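Local coordinates for protein lipoxygenase (Cyanothece sp., PDB 5EK8) that probably adds molecular oxygen to polyunsaturated fatty acids at a non-haem iron centre, acting as a 9R-lipoxygenase, at residues 52-57 with 97-102; 184-189 with 394-399; 254-259 with 448-453; 430-435 with 495-500. All blocks are in the same frame, centred on the assembly; numbering follows the deposited sequence.

Contact 1 of 4, residues 52-57 with 97-102; sequences LNKATG and RFEIYY
Lys54 and Glu99 meet across an antiparallel strand pair in a beta-sheet region consistent with the PLAT domain of lipoxygenases. Strand 97-102 forms one border of a three-stranded sheet in which strand 53-61 is central and strand 152-160 lies beyond it. Alternation along the strands places the Lys54-Glu99 pair on one face and Phe98 and Tyr102 on the other.

On the face bearing Lys54, Thr56, Glu99 and Tyr101, the lysine can be followed outward. Its CB lies 3.6 Å from Ile100 O, and CD then packs against Glu99 CG. The chain bends at chi3 (60°), with CD and CE both alongside the carboxylate, and NZ closes a salt bridge to Glu99 OE2 at 2.8 Å, on the anti lone pair of that oxygen. Thr56 CG2 lies against the same Glu99 CG, while its OG1 bonds to Asp154.

Three hydrogen-bonded pairs join the backbones, Asn53 with Tyr102, Ala55 with Ile100 and Gly57 with Phe98; in the middle pair Ala55 N reaches Ile100 O at 2.9 Å.

The other face is mostly buried. Asn53 CB sits over the Tyr102 ring, 4.2 Å from its centroid, with the amide stacked on the ring at 26° between planes. Ala55 CB touches Tyr102 CE2 at 3.7 Å. At the far end the Phe98 ring lies beneath the glycine backbone, with Gly57 N 3.5 Å above the ring plane and over its centre.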
# COMPACT_ATOMS: atom_id res chain seq x y z
N LEU A 52 -34.71 -31.84 12.95
CA LEU A 52 -34.07 -31.00 11.95
C LEU A 52 -33.61 -31.80 10.73
O LEU A 52 -33.50 -33.02 10.79
CB LEU A 52 -32.88 -30.26 12.55
CG LEU A 52 -33.20 -29.00 13.37
CD1 LEU A 52 -32.24 -28.85 14.54
CD2 LEU A 52 -33.13 -27.78 12.47
N ASN A 53 -33.36 -31.09 9.64
CA ASN A 53 -32.82 -31.67 8.42
C ASN A 53 -31.35 -31.27 8.31
O ASN A 53 -30.86 -30.45 9.09
CB ASN A 53 -33.63 -31.20 7.21
CG ASN A 53 -33.37 -32.02 5.97
OD1 ASN A 53 -32.22 -32.24 5.58
ND2 ASN A 53 -34.44 -32.48 5.33
N LYS A 54 -30.62 -31.84 7.35
CA LYS A 54 -29.20 -31.53 7.23
C LYS A 54 -28.72 -31.37 5.79
O LYS A 54 -29.25 -31.97 4.85
CB LYS A 54 -28.37 -32.61 7.94
CG LYS A 54 -27.51 -33.47 7.03
CD LYS A 54 -26.50 -34.28 7.82
CE LYS A 54 -27.17 -35.21 8.82
NZ LYS A 54 -26.19 -36.11 9.47
N ALA A 55 -27.70 -30.53 5.63
CA ALA A 55 -27.04 -30.31 4.36
C ALA A 55 -25.53 -30.44 4.54
O ALA A 55 -24.96 -29.84 5.45
CB ALA A 55 -27.40 -28.94 3.79
N THR A 56 -24.88 -31.22 3.69
CA THR A 56 -23.45 -31.46 3.86
C THR A 56 -22.66 -31.09 2.62
O THR A 56 -23.23 -30.87 1.55
CB THR A 56 -23.15 -32.93 4.20
OG1 THR A 56 -23.60 -33.77 3.14
CG2 THR A 56 -23.84 -33.33 5.50
N GLY A 57 -21.34 -31.04 2.77
CA GLY A 57 -20.49 -30.82 1.62
C GLY A 57 -19.08 -30.37 1.96
O GLY A 57 -18.68 -30.40 3.12
N ARG A 97 -15.00 -28.99 5.04
CA ARG A 97 -16.20 -29.82 5.11
C ARG A 97 -17.21 -29.24 6.09
O ARG A 97 -16.85 -28.61 7.09
CB ARG A 97 -15.83 -31.25 5.51
CG ARG A 97 -15.04 -32.01 4.46
CD ARG A 97 -14.84 -33.46 4.84
NE ARG A 97 -14.30 -34.25 3.73
CZ ARG A 97 -13.01 -34.48 3.53
NH1 ARG A 97 -12.10 -33.99 4.36
NH2 ARG A 97 -12.63 -35.20 2.48
N PHE A 98 -18.49 -29.44 5.80
CA PHE A 98 -19.55 -28.91 6.65
C PHE A 98 -20.76 -29.83 6.72
O PHE A 98 -21.12 -30.50 5.74
CB PHE A 98 -19.97 -27.52 6.16
CG PHE A 98 -20.62 -27.53 4.81
CD1 PHE A 98 -21.99 -27.69 4.68
CD2 PHE A 98 -19.86 -27.37 3.66
CE1 PHE A 98 -22.59 -27.70 3.44
CE2 PHE A 98 -20.46 -27.37 2.42
CZ PHE A 98 -21.82 -27.54 2.31
N GLU A 99 -21.38 -29.81 7.90
CA GLU A 99 -22.60 -30.55 8.18
C GLU A 99 -23.61 -29.61 8.84
O GLU A 99 -23.79 -29.62 10.06
CB GLU A 99 -22.30 -31.75 9.08
CG GLU A 99 -23.41 -32.77 9.21
CD GLU A 99 -23.02 -33.95 10.08
OE1 GLU A 99 -21.85 -34.00 10.51
OE2 GLU A 99 -23.88 -34.82 10.33
N ILE A 100 -24.26 -28.79 8.02
CA ILE A 100 -25.24 -27.80 8.48
C ILE A 100 -26.58 -28.43 8.88
O ILE A 100 -27.16 -29.20 8.12
CB ILE A 100 -25.54 -26.75 7.38
CG1 ILE A 100 -24.25 -26.20 6.77
CG2 ILE A 100 -26.41 -25.63 7.94
CD1 ILE A 100 -23.48 -25.28 7.68
N TYR A 101 -27.07 -28.08 10.05
CA TYR A 101 -28.43 -28.46 10.43
C TYR A 101 -29.40 -27.33 10.09
O TYR A 101 -29.30 -26.23 10.64
CB TYR A 101 -28.50 -28.81 11.92
CG TYR A 101 -27.76 -30.08 12.27
CD1 TYR A 101 -28.38 -31.32 12.17
CD2 TYR A 101 -26.43 -30.03 12.69
CE1 TYR A 101 -27.70 -32.49 12.49
CE2 TYR A 101 -25.75 -31.19 13.01
CZ TYR A 101 -26.39 -32.42 12.91
OH TYR A 101 -25.71 -33.57 13.23
N TYR A 102 -30.33 -27.60 9.18
CA TYR A 102 -31.32 -26.60 8.80
C TYR A 102 -32.74 -27.11 8.96
O TYR A 102 -32.99 -28.31 8.90
CB TYR A 102 -31.08 -26.11 7.37
CG TYR A 102 -31.46 -27.08 6.27
CD1 TYR A 102 -32.71 -27.01 5.66
CD2 TYR A 102 -30.56 -28.04 5.82
CE1 TYR A 102 -33.06 -27.89 4.65
CE2 TYR A 102 -30.91 -28.92 4.80
CZ TYR A 102 -32.16 -28.84 4.23
OH TYR A 102 -32.51 -29.70 3.22

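Contact 2 of 4, residues 184-189 with 394-399; sequences DDYSVG and IININR
Tyr186 lays one face of its ring against the side chain of Asn396 in the first turn of helix 394-404. The two side chains slide past each other in opposite directions, with ring and amide planes 63° apart. Asn396 CB makes the nearer approach, 3.4 Å from Tyr186 CZ, whereas ND2 stands 3.9 Å above the ring plane, offset toward the rim. Beyond the ring, the phenol oxygen continues to the next helical residue, where Tyr186 OH comes to 3.7 Å from Ile397 CB.

The amide also faces the carbonyl of Asp184, two residues before the tyrosine. Asn396 ND2 donates to Asp184 O with an N-H...O angle of 158° and with ND2 in the plane of the Asp184 carbonyl; the 2.5 Å length is shorter than expected and is doubtful at this resolution. Asn396 OD1 bonds to Thr182 OG1. Alongside, Asp184 CB rests on Ile395 CD1 at 3.9 Å. The carboxylate of Asp184 has other partners, a salt bridge to Arg123 and a hydrogen bond from Ser393 N, immediately before the helix.

The contact thus ties the approach to helix 188-214 to a helix bordering the lipoxygenase iron site. The side chain of Ile397 is about 4 Å from those of the iron ligands His364 and Ile668, and Asn398 OD1 hydrogen-bonds to His364 ND1.

Partners at both nitrogen and oxygen are consistent with the modelled orientation of the Asn396 amide, and the buried charge of Asp184 would be offset by Arg123 and the nearby backbone N-H.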
# COMPACT_ATOMS: atom_id res chain seq x y z
N ASP A 184 -13.74 -6.04 0.09
CA ASP A 184 -13.28 -5.26 1.23
C ASP A 184 -13.28 -3.77 0.88
O ASP A 184 -12.24 -3.19 0.57
CB ASP A 184 -11.88 -5.72 1.67
CG ASP A 184 -11.31 -4.90 2.82
OD1 ASP A 184 -12.10 -4.37 3.64
OD2 ASP A 184 -10.07 -4.79 2.89
N ASP A 185 -14.46 -3.17 0.93
CA ASP A 185 -14.65 -1.77 0.53
C ASP A 185 -14.12 -0.79 1.57
O ASP A 185 -13.94 -1.15 2.73
CB ASP A 185 -16.12 -1.48 0.27
CG ASP A 185 -16.32 -0.47 -0.83
OD1 ASP A 185 -15.32 0.14 -1.27
OD2 ASP A 185 -17.49 -0.28 -1.25
N TYR A 186 -13.89 0.44 1.14
CA TYR A 186 -13.53 1.52 2.06
C TYR A 186 -14.65 1.78 3.07
O TYR A 186 -15.78 1.33 2.89
CB TYR A 186 -13.25 2.82 1.32
CG TYR A 186 -12.13 2.82 0.31
CD1 TYR A 186 -10.82 2.52 0.68
CD2 TYR A 186 -12.36 3.19 -1.01
CE1 TYR A 186 -9.79 2.55 -0.25
CE2 TYR A 186 -11.35 3.22 -1.93
CZ TYR A 186 -10.07 2.91 -1.56
OH TYR A 186 -9.07 2.95 -2.50
N SER A 187 -14.33 2.53 4.12
CA SER A 187 -15.36 3.09 4.99
C SER A 187 -16.05 4.21 4.22
O SER A 187 -15.45 4.80 3.33
CB SER A 187 -14.77 3.62 6.30
OG SER A 187 -13.60 2.91 6.67
N VAL A 188 -17.30 4.51 4.57
CA VAL A 188 -18.01 5.61 3.92
C VAL A 188 -17.30 6.94 4.17
O VAL A 188 -17.36 7.85 3.35
CB VAL A 188 -19.47 5.71 4.39
CG1 VAL A 188 -20.34 4.70 3.67
CG2 VAL A 188 -19.54 5.52 5.89
N GLY A 189 -16.62 7.03 5.31
CA GLY A 189 -15.85 8.21 5.65
C GLY A 189 -14.69 8.43 4.70
O GLY A 189 -14.52 9.52 4.16
N ILE A 394 -6.47 -2.05 1.26
CA ILE A 394 -5.30 -1.78 0.42
C ILE A 394 -5.50 -2.29 -1.01
O ILE A 394 -4.97 -1.71 -1.97
CB ILE A 394 -4.01 -2.40 1.03
CG1 ILE A 394 -2.77 -1.81 0.36
CG2 ILE A 394 -4.01 -3.91 0.93
CD1 ILE A 394 -1.47 -2.34 0.93
N ILE A 395 -6.29 -3.35 -1.16
CA ILE A 395 -6.59 -3.89 -2.48
C ILE A 395 -7.28 -2.84 -3.34
O ILE A 395 -7.02 -2.72 -4.54
CB ILE A 395 -7.47 -5.16 -2.38
CG1 ILE A 395 -8.70 -4.90 -1.50
CG2 ILE A 395 -6.66 -6.34 -1.84
CD1 ILE A 395 -9.73 -6.00 -1.56
N ASN A 396 -8.14 -2.05 -2.70
CA ASN A 396 -8.88 -0.99 -3.36
C ASN A 396 -7.95 0.07 -3.94
O ASN A 396 -8.03 0.41 -5.12
CB ASN A 396 -9.87 -0.34 -2.40
CG ASN A 396 -10.87 -1.33 -1.81
OD1 ASN A 396 -11.42 -2.17 -2.53
ND2 ASN A 396 -11.09 -1.24 -0.50
N ILE A 397 -7.05 0.58 -3.10
CA ILE A 397 -6.18 1.67 -3.53
C ILE A 397 -5.17 1.19 -4.56
O ILE A 397 -4.84 1.93 -5.49
CB ILE A 397 -5.46 2.35 -2.33
CG1 ILE A 397 -4.64 3.55 -2.81
CG2 ILE A 397 -4.57 1.37 -1.59
CD1 ILE A 397 -5.46 4.60 -3.55
N ASN A 398 -4.69 -0.04 -4.43
CA ASN A 398 -3.78 -0.57 -5.44
C ASN A 398 -4.47 -0.74 -6.79
O ASN A 398 -3.93 -0.37 -7.84
CB ASN A 398 -3.17 -1.89 -4.97
CG ASN A 398 -2.17 -1.70 -3.86
OD1 ASN A 398 -1.81 -0.57 -3.52
ND2 ASN A 398 -1.70 -2.81 -3.29
N ARG A 399 -5.68 -1.29 -6.75
CA ARG A 399 -6.48 -1.46 -7.96
C ARG A 399 -6.80 -0.11 -8.60
O ARG A 399 -6.91 -0.00 -9.82
CB ARG A 399 -7.77 -2.22 -7.65
CG ARG A 399 -8.70 -2.38 -8.83
CD ARG A 399 -8.01 -3.06 -10.00
NE ARG A 399 -8.87 -3.11 -11.18
CZ ARG A 399 -8.89 -2.18 -12.13
NH1 ARG A 399 -8.09 -1.12 -12.05
NH2 ARG A 399 -9.70 -2.31 -13.17

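Contact 3 of 4, residues 254-259 with 448-453; sequences VLNGMN and DDHKYA
Two torsions shape the meeting: chi1 of -50° puts Asn256 CG anti to its own carbonyl carbon, facing the start of helix 451-473, and chi1 of -161° puts His450 CG anti to its backbone N, with the ring beside Leu255 and Asn256. The asparagine, last residue of helix 247-256, has both ends of its amide engaged.

Its OD1 receives Tyr452 N at 2.7 Å; the N-H points almost straight at the oxygen, at 173°, but comes from above the carbonyl plane of the amide. Its ND2 donates to Asp449 O at 2.9 Å, in the plane of that carbonyl. Asp449 O also accepts Lys451 N, closing an inverse gamma turn centred on His450, the N-cap residue. One amide therefore joins Asp449 O, the acceptor of the turn, to the N-H of Tyr452.

The imidazole is held between two apolar groups. Leu255 CD2 lies over one face, 4.0 Å from the ring centroid, and Ala453 CB over the opposite face. At the ring edge Asn256 OD1 lies in plane, 3.5 Å from His450 CD2. A water bonded to His450 NE2 donates to Leu255 O at 3.0 Å, and His450 ND1 bonds to Ile446 N. Beyond the segments, Trp572 meets the Tyr452 ring edge-to-face and bonds to Asn256 O.

The buried Tyr452 N-H and the Leu255 carbonyl are thus satisfied by a side chain of the other segment and by a water, so the two helix ends meet without direct backbone bonding between them.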
# COMPACT_ATOMS: atom_id res chain seq x y z
N VAL A 254 17.34 14.63 2.77
CA VAL A 254 17.96 13.37 2.37
C VAL A 254 17.75 12.35 3.49
O VAL A 254 17.43 11.18 3.23
CB VAL A 254 19.46 13.54 2.07
CG1 VAL A 254 20.19 12.21 2.16
CG2 VAL A 254 19.65 14.17 0.70
N LEU A 255 17.91 12.81 4.72
CA LEU A 255 17.78 11.94 5.90
C LEU A 255 16.34 11.56 6.22
O LEU A 255 16.04 10.38 6.44
CB LEU A 255 18.39 12.62 7.12
CG LEU A 255 19.91 12.57 7.28
CD1 LEU A 255 20.32 13.34 8.52
CD2 LEU A 255 20.41 11.13 7.32
N ASN A 256 15.45 12.54 6.25
CA ASN A 256 14.14 12.34 6.84
C ASN A 256 12.97 12.63 5.90
O ASN A 256 11.81 12.53 6.31
CB ASN A 256 14.01 13.21 8.08
CG ASN A 256 15.18 13.03 9.03
OD1 ASN A 256 15.48 11.92 9.46
ND2 ASN A 256 15.88 14.13 9.33
N GLY A 257 13.28 12.96 4.65
CA GLY A 257 12.26 13.31 3.67
C GLY A 257 11.39 12.15 3.22
O GLY A 257 11.46 11.06 3.79
N MET A 258 10.58 12.41 2.20
CA MET A 258 9.67 11.41 1.62
C MET A 258 10.41 10.13 1.29
O MET A 258 9.93 9.03 1.56
CB MET A 258 8.99 11.97 0.37
CG MET A 258 7.89 11.09 -0.19
SD MET A 258 7.75 11.20 -1.98
CE MET A 258 9.34 10.53 -2.48
N ASN A 259 11.57 10.30 0.67
CA ASN A 259 12.52 9.22 0.46
C ASN A 259 13.63 9.35 1.48
O ASN A 259 14.61 10.05 1.25
CB ASN A 259 13.09 9.26 -0.96
CG ASN A 259 13.84 7.99 -1.34
OD1 ASN A 259 14.24 7.20 -0.48
ND2 ASN A 259 14.04 7.79 -2.64
N ASP A 448 22.02 12.83 15.46
CA ASP A 448 20.90 13.39 16.22
C ASP A 448 19.81 13.96 15.32
O ASP A 448 18.63 13.90 15.66
CB ASP A 448 21.39 14.47 17.18
CG ASP A 448 21.94 13.89 18.46
OD1 ASP A 448 21.38 12.88 18.93
OD2 ASP A 448 22.93 14.44 19.00
N ASP A 449 20.20 14.50 14.17
CA ASP A 449 19.25 15.07 13.22
C ASP A 449 18.53 13.99 12.42
O ASP A 449 17.60 14.29 11.66
CB ASP A 449 19.96 16.04 12.27
CG ASP A 449 20.21 17.40 12.89
OD1 ASP A 449 20.08 17.53 14.13
OD2 ASP A 449 20.55 18.34 12.15
N HIS A 450 18.95 12.74 12.58
CA HIS A 450 18.35 11.64 11.84
C HIS A 450 16.99 11.27 12.43
O HIS A 450 16.83 10.22 13.07
CB HIS A 450 19.28 10.43 11.82
CG HIS A 450 18.97 9.45 10.74
ND1 HIS A 450 19.67 8.27 10.56
CD2 HIS A 450 18.03 9.47 9.76
CE1 HIS A 450 19.18 7.62 9.53
NE2 HIS A 450 18.18 8.33 9.02
N LYS A 451 16.02 12.15 12.22
CA LYS A 451 14.71 12.02 12.83
C LYS A 451 14.00 10.71 12.46
O LYS A 451 13.40 10.05 13.32
CB LYS A 451 13.85 13.22 12.45
CG LYS A 451 12.44 13.20 13.01
CD LYS A 451 11.70 14.46 12.61
CE LYS A 451 12.48 15.70 13.03
NZ LYS A 451 11.71 16.96 12.77
N TYR A 452 14.06 10.33 11.19
CA TYR A 452 13.32 9.16 10.76
C TYR A 452 13.76 7.89 11.49
O TYR A 452 12.94 7.06 11.85
CB TYR A 452 13.43 8.91 9.25
CG TYR A 452 12.84 7.57 8.93
CD1 TYR A 452 11.46 7.38 8.98
CD2 TYR A 452 13.64 6.46 8.66
CE1 TYR A 452 10.90 6.14 8.74
CE2 TYR A 452 13.09 5.22 8.42
CZ TYR A 452 11.72 5.07 8.46
OH TYR A 452 11.16 3.84 8.22
N ALA A 453 15.07 7.74 11.68
CA ALA A 453 15.59 6.54 12.33
C ALA A 453 15.12 6.45 13.78
O ALA A 453 14.65 5.40 14.22
CB ALA A 453 17.09 6.52 12.26
O HOH W 1 17.32 7.65 6.35

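Contact 4 of 4, residues 430-435 with 495-500; sequences EVVATY and HSMPYQ
Apolar contact is led by Val432 and Met497, whose side chains cross at about a right angle. Val432 CG1 lies 3.6 Å from Met497 SD, and the same sulfur rests beside Ala433, 4.2 Å from its CB. The alanine methyl also faces the end of the loop segment, where Ala433 CB meets Gln500 CB at 4.1 Å.

The polar contacts converge on one carbonyl. Gln500 N donates to Ala433 O in a weak hydrogen bond of 3.4 Å, though fairly straight at 161°. Tyr499 CA adds a CA-H...O contact to Ala433 O at 3.5 Å, and the tyrosine ring comes up obliquely to that oxygen.

That carbonyl is presented by a type I beta turn from Val432 to Tyr435, where helix 421-432 of the lipoxygenase fold comes to its end. The partner is an extended loop following helix 482-495.

At the helix end, Thr434 OG1 donates to Val431 O, one residue before the turn, at 2.9 Å, and Thr434 N reaches that oxygen from the same face of its plane. Around the loop, Met497 and Tyr499 pair through their backbones with Val537 and Thr535, and Tyr499 OH bonds to Asp522.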
# COMPACT_ATOMS: atom_id res chain seq x y z
N GLU A 430 11.97 -5.72 -9.60
CA GLU A 430 13.32 -5.85 -9.04
C GLU A 430 13.30 -5.82 -7.52
O GLU A 430 13.75 -6.78 -6.88
CB GLU A 430 14.25 -4.75 -9.56
CG GLU A 430 14.98 -5.10 -10.84
CD GLU A 430 15.74 -3.93 -11.43
OE1 GLU A 430 15.88 -2.90 -10.73
OE2 GLU A 430 16.20 -4.03 -12.58
N VAL A 431 12.80 -4.75 -6.92
CA VAL A 431 12.91 -4.67 -5.46
C VAL A 431 11.93 -5.60 -4.72
O VAL A 431 12.26 -6.11 -3.65
CB VAL A 431 12.72 -3.23 -4.94
CG1 VAL A 431 13.92 -2.39 -5.34
CG2 VAL A 431 11.43 -2.62 -5.47
N VAL A 432 10.74 -5.82 -5.28
CA VAL A 432 9.75 -6.65 -4.58
C VAL A 432 10.19 -8.11 -4.60
O VAL A 432 9.85 -8.89 -3.71
CB VAL A 432 8.32 -6.49 -5.19
CG1 VAL A 432 7.35 -7.49 -4.58
CG2 VAL A 432 7.81 -5.07 -4.98
N ALA A 433 11.00 -8.48 -5.59
CA ALA A 433 11.55 -9.83 -5.64
C ALA A 433 12.55 -10.11 -4.51
O ALA A 433 13.07 -11.23 -4.41
CB ALA A 433 12.20 -10.09 -6.99
N THR A 434 12.82 -9.12 -3.66
CA THR A 434 13.79 -9.28 -2.58
C THR A 434 13.22 -8.99 -1.19
O THR A 434 13.90 -9.18 -0.18
CB THR A 434 15.01 -8.37 -2.77
OG1 THR A 434 14.66 -7.02 -2.41
CG2 THR A 434 15.48 -8.39 -4.22
N TYR A 435 11.97 -8.53 -1.12
CA TYR A 435 11.38 -8.11 0.15
C TYR A 435 10.82 -9.28 0.95
O TYR A 435 9.90 -9.95 0.50
CB TYR A 435 10.28 -7.08 -0.08
CG TYR A 435 10.77 -5.73 -0.55
CD1 TYR A 435 12.04 -5.27 -0.19
CD2 TYR A 435 9.98 -4.91 -1.34
CE1 TYR A 435 12.49 -4.03 -0.62
CE2 TYR A 435 10.42 -3.66 -1.77
CZ TYR A 435 11.68 -3.23 -1.41
OH TYR A 435 12.15 -2.01 -1.83
N HIS A 495 2.56 -17.75 -3.37
CA HIS A 495 2.10 -16.72 -4.29
C HIS A 495 3.04 -15.53 -4.38
O HIS A 495 2.78 -14.60 -5.15
CB HIS A 495 0.70 -16.26 -3.89
CG HIS A 495 -0.35 -17.28 -4.15
ND1 HIS A 495 -0.81 -18.14 -3.17
CD2 HIS A 495 -1.03 -17.59 -5.27
CE1 HIS A 495 -1.72 -18.94 -3.69
NE2 HIS A 495 -1.88 -18.62 -4.96
N SER A 496 4.12 -15.56 -3.63
CA SER A 496 5.09 -14.47 -3.68
C SER A 496 5.85 -14.54 -4.99
O SER A 496 5.66 -15.47 -5.77
CB SER A 496 6.04 -14.55 -2.49
OG SER A 496 6.81 -15.73 -2.51
N MET A 497 6.69 -13.54 -5.24
CA MET A 497 7.53 -13.56 -6.43
C MET A 497 8.61 -14.62 -6.29
O MET A 497 8.97 -15.00 -5.18
CB MET A 497 8.18 -12.20 -6.68
CG MET A 497 7.20 -11.06 -6.91
SD MET A 497 8.04 -9.54 -7.41
CE MET A 497 8.38 -9.88 -9.14
N PRO A 498 9.13 -15.10 -7.42
CA PRO A 498 10.37 -15.87 -7.33
C PRO A 498 11.50 -14.97 -6.88
O PRO A 498 11.68 -13.89 -7.44
CB PRO A 498 10.58 -16.38 -8.76
CG PRO A 498 9.71 -15.52 -9.62
CD PRO A 498 8.55 -15.14 -8.77
N TYR A 499 12.26 -15.40 -5.87
CA TYR A 499 13.39 -14.62 -5.36
C TYR A 499 14.45 -14.37 -6.42
O TYR A 499 14.81 -15.25 -7.21
CB TYR A 499 14.02 -15.32 -4.16
CG TYR A 499 15.27 -14.65 -3.64
CD1 TYR A 499 15.22 -13.37 -3.07
CD2 TYR A 499 16.50 -15.28 -3.70
CE1 TYR A 499 16.38 -12.75 -2.59
CE2 TYR A 499 17.65 -14.67 -3.22
CZ TYR A 499 17.59 -13.42 -2.66
OH TYR A 499 18.75 -12.84 -2.20
N GLN A 500 14.96 -13.14 -6.42
CA GLN A 500 16.00 -12.71 -7.33
C GLN A 500 16.88 -11.70 -6.60
O GLN A 500 16.42 -10.62 -6.28
CB GLN A 500 15.40 -12.08 -8.59
CG GLN A 500 16.42 -11.48 -9.56
CD GLN A 500 15.77 -10.64 -10.64
OE1 GLN A 500 15.17 -9.59 -10.35
NE2 GLN A 500 15.87 -11.09 -11.88

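Three of the contacts lie in the part of the chain that holds the iron; contact 1 is far away. Contact 1 lies some 40 Å from the centre of the chain, and its centre is 59 Å from that of contact 3, on the opposite side of the chain's centre. Contact 2 comes closest to the metal, with the Ile397 side chain about 6 Å from the iron. In contact 4 the Val432 side chain is about 14 Å from the iron, and in contact 3 that of Tyr452 is about 10 Å from the side chain of the ligand His570. The segments of contacts 3 and 4 alternate along the chain, and helices 421-432 and 451-473 follow each other; their nearest atoms are about 10 Å apart.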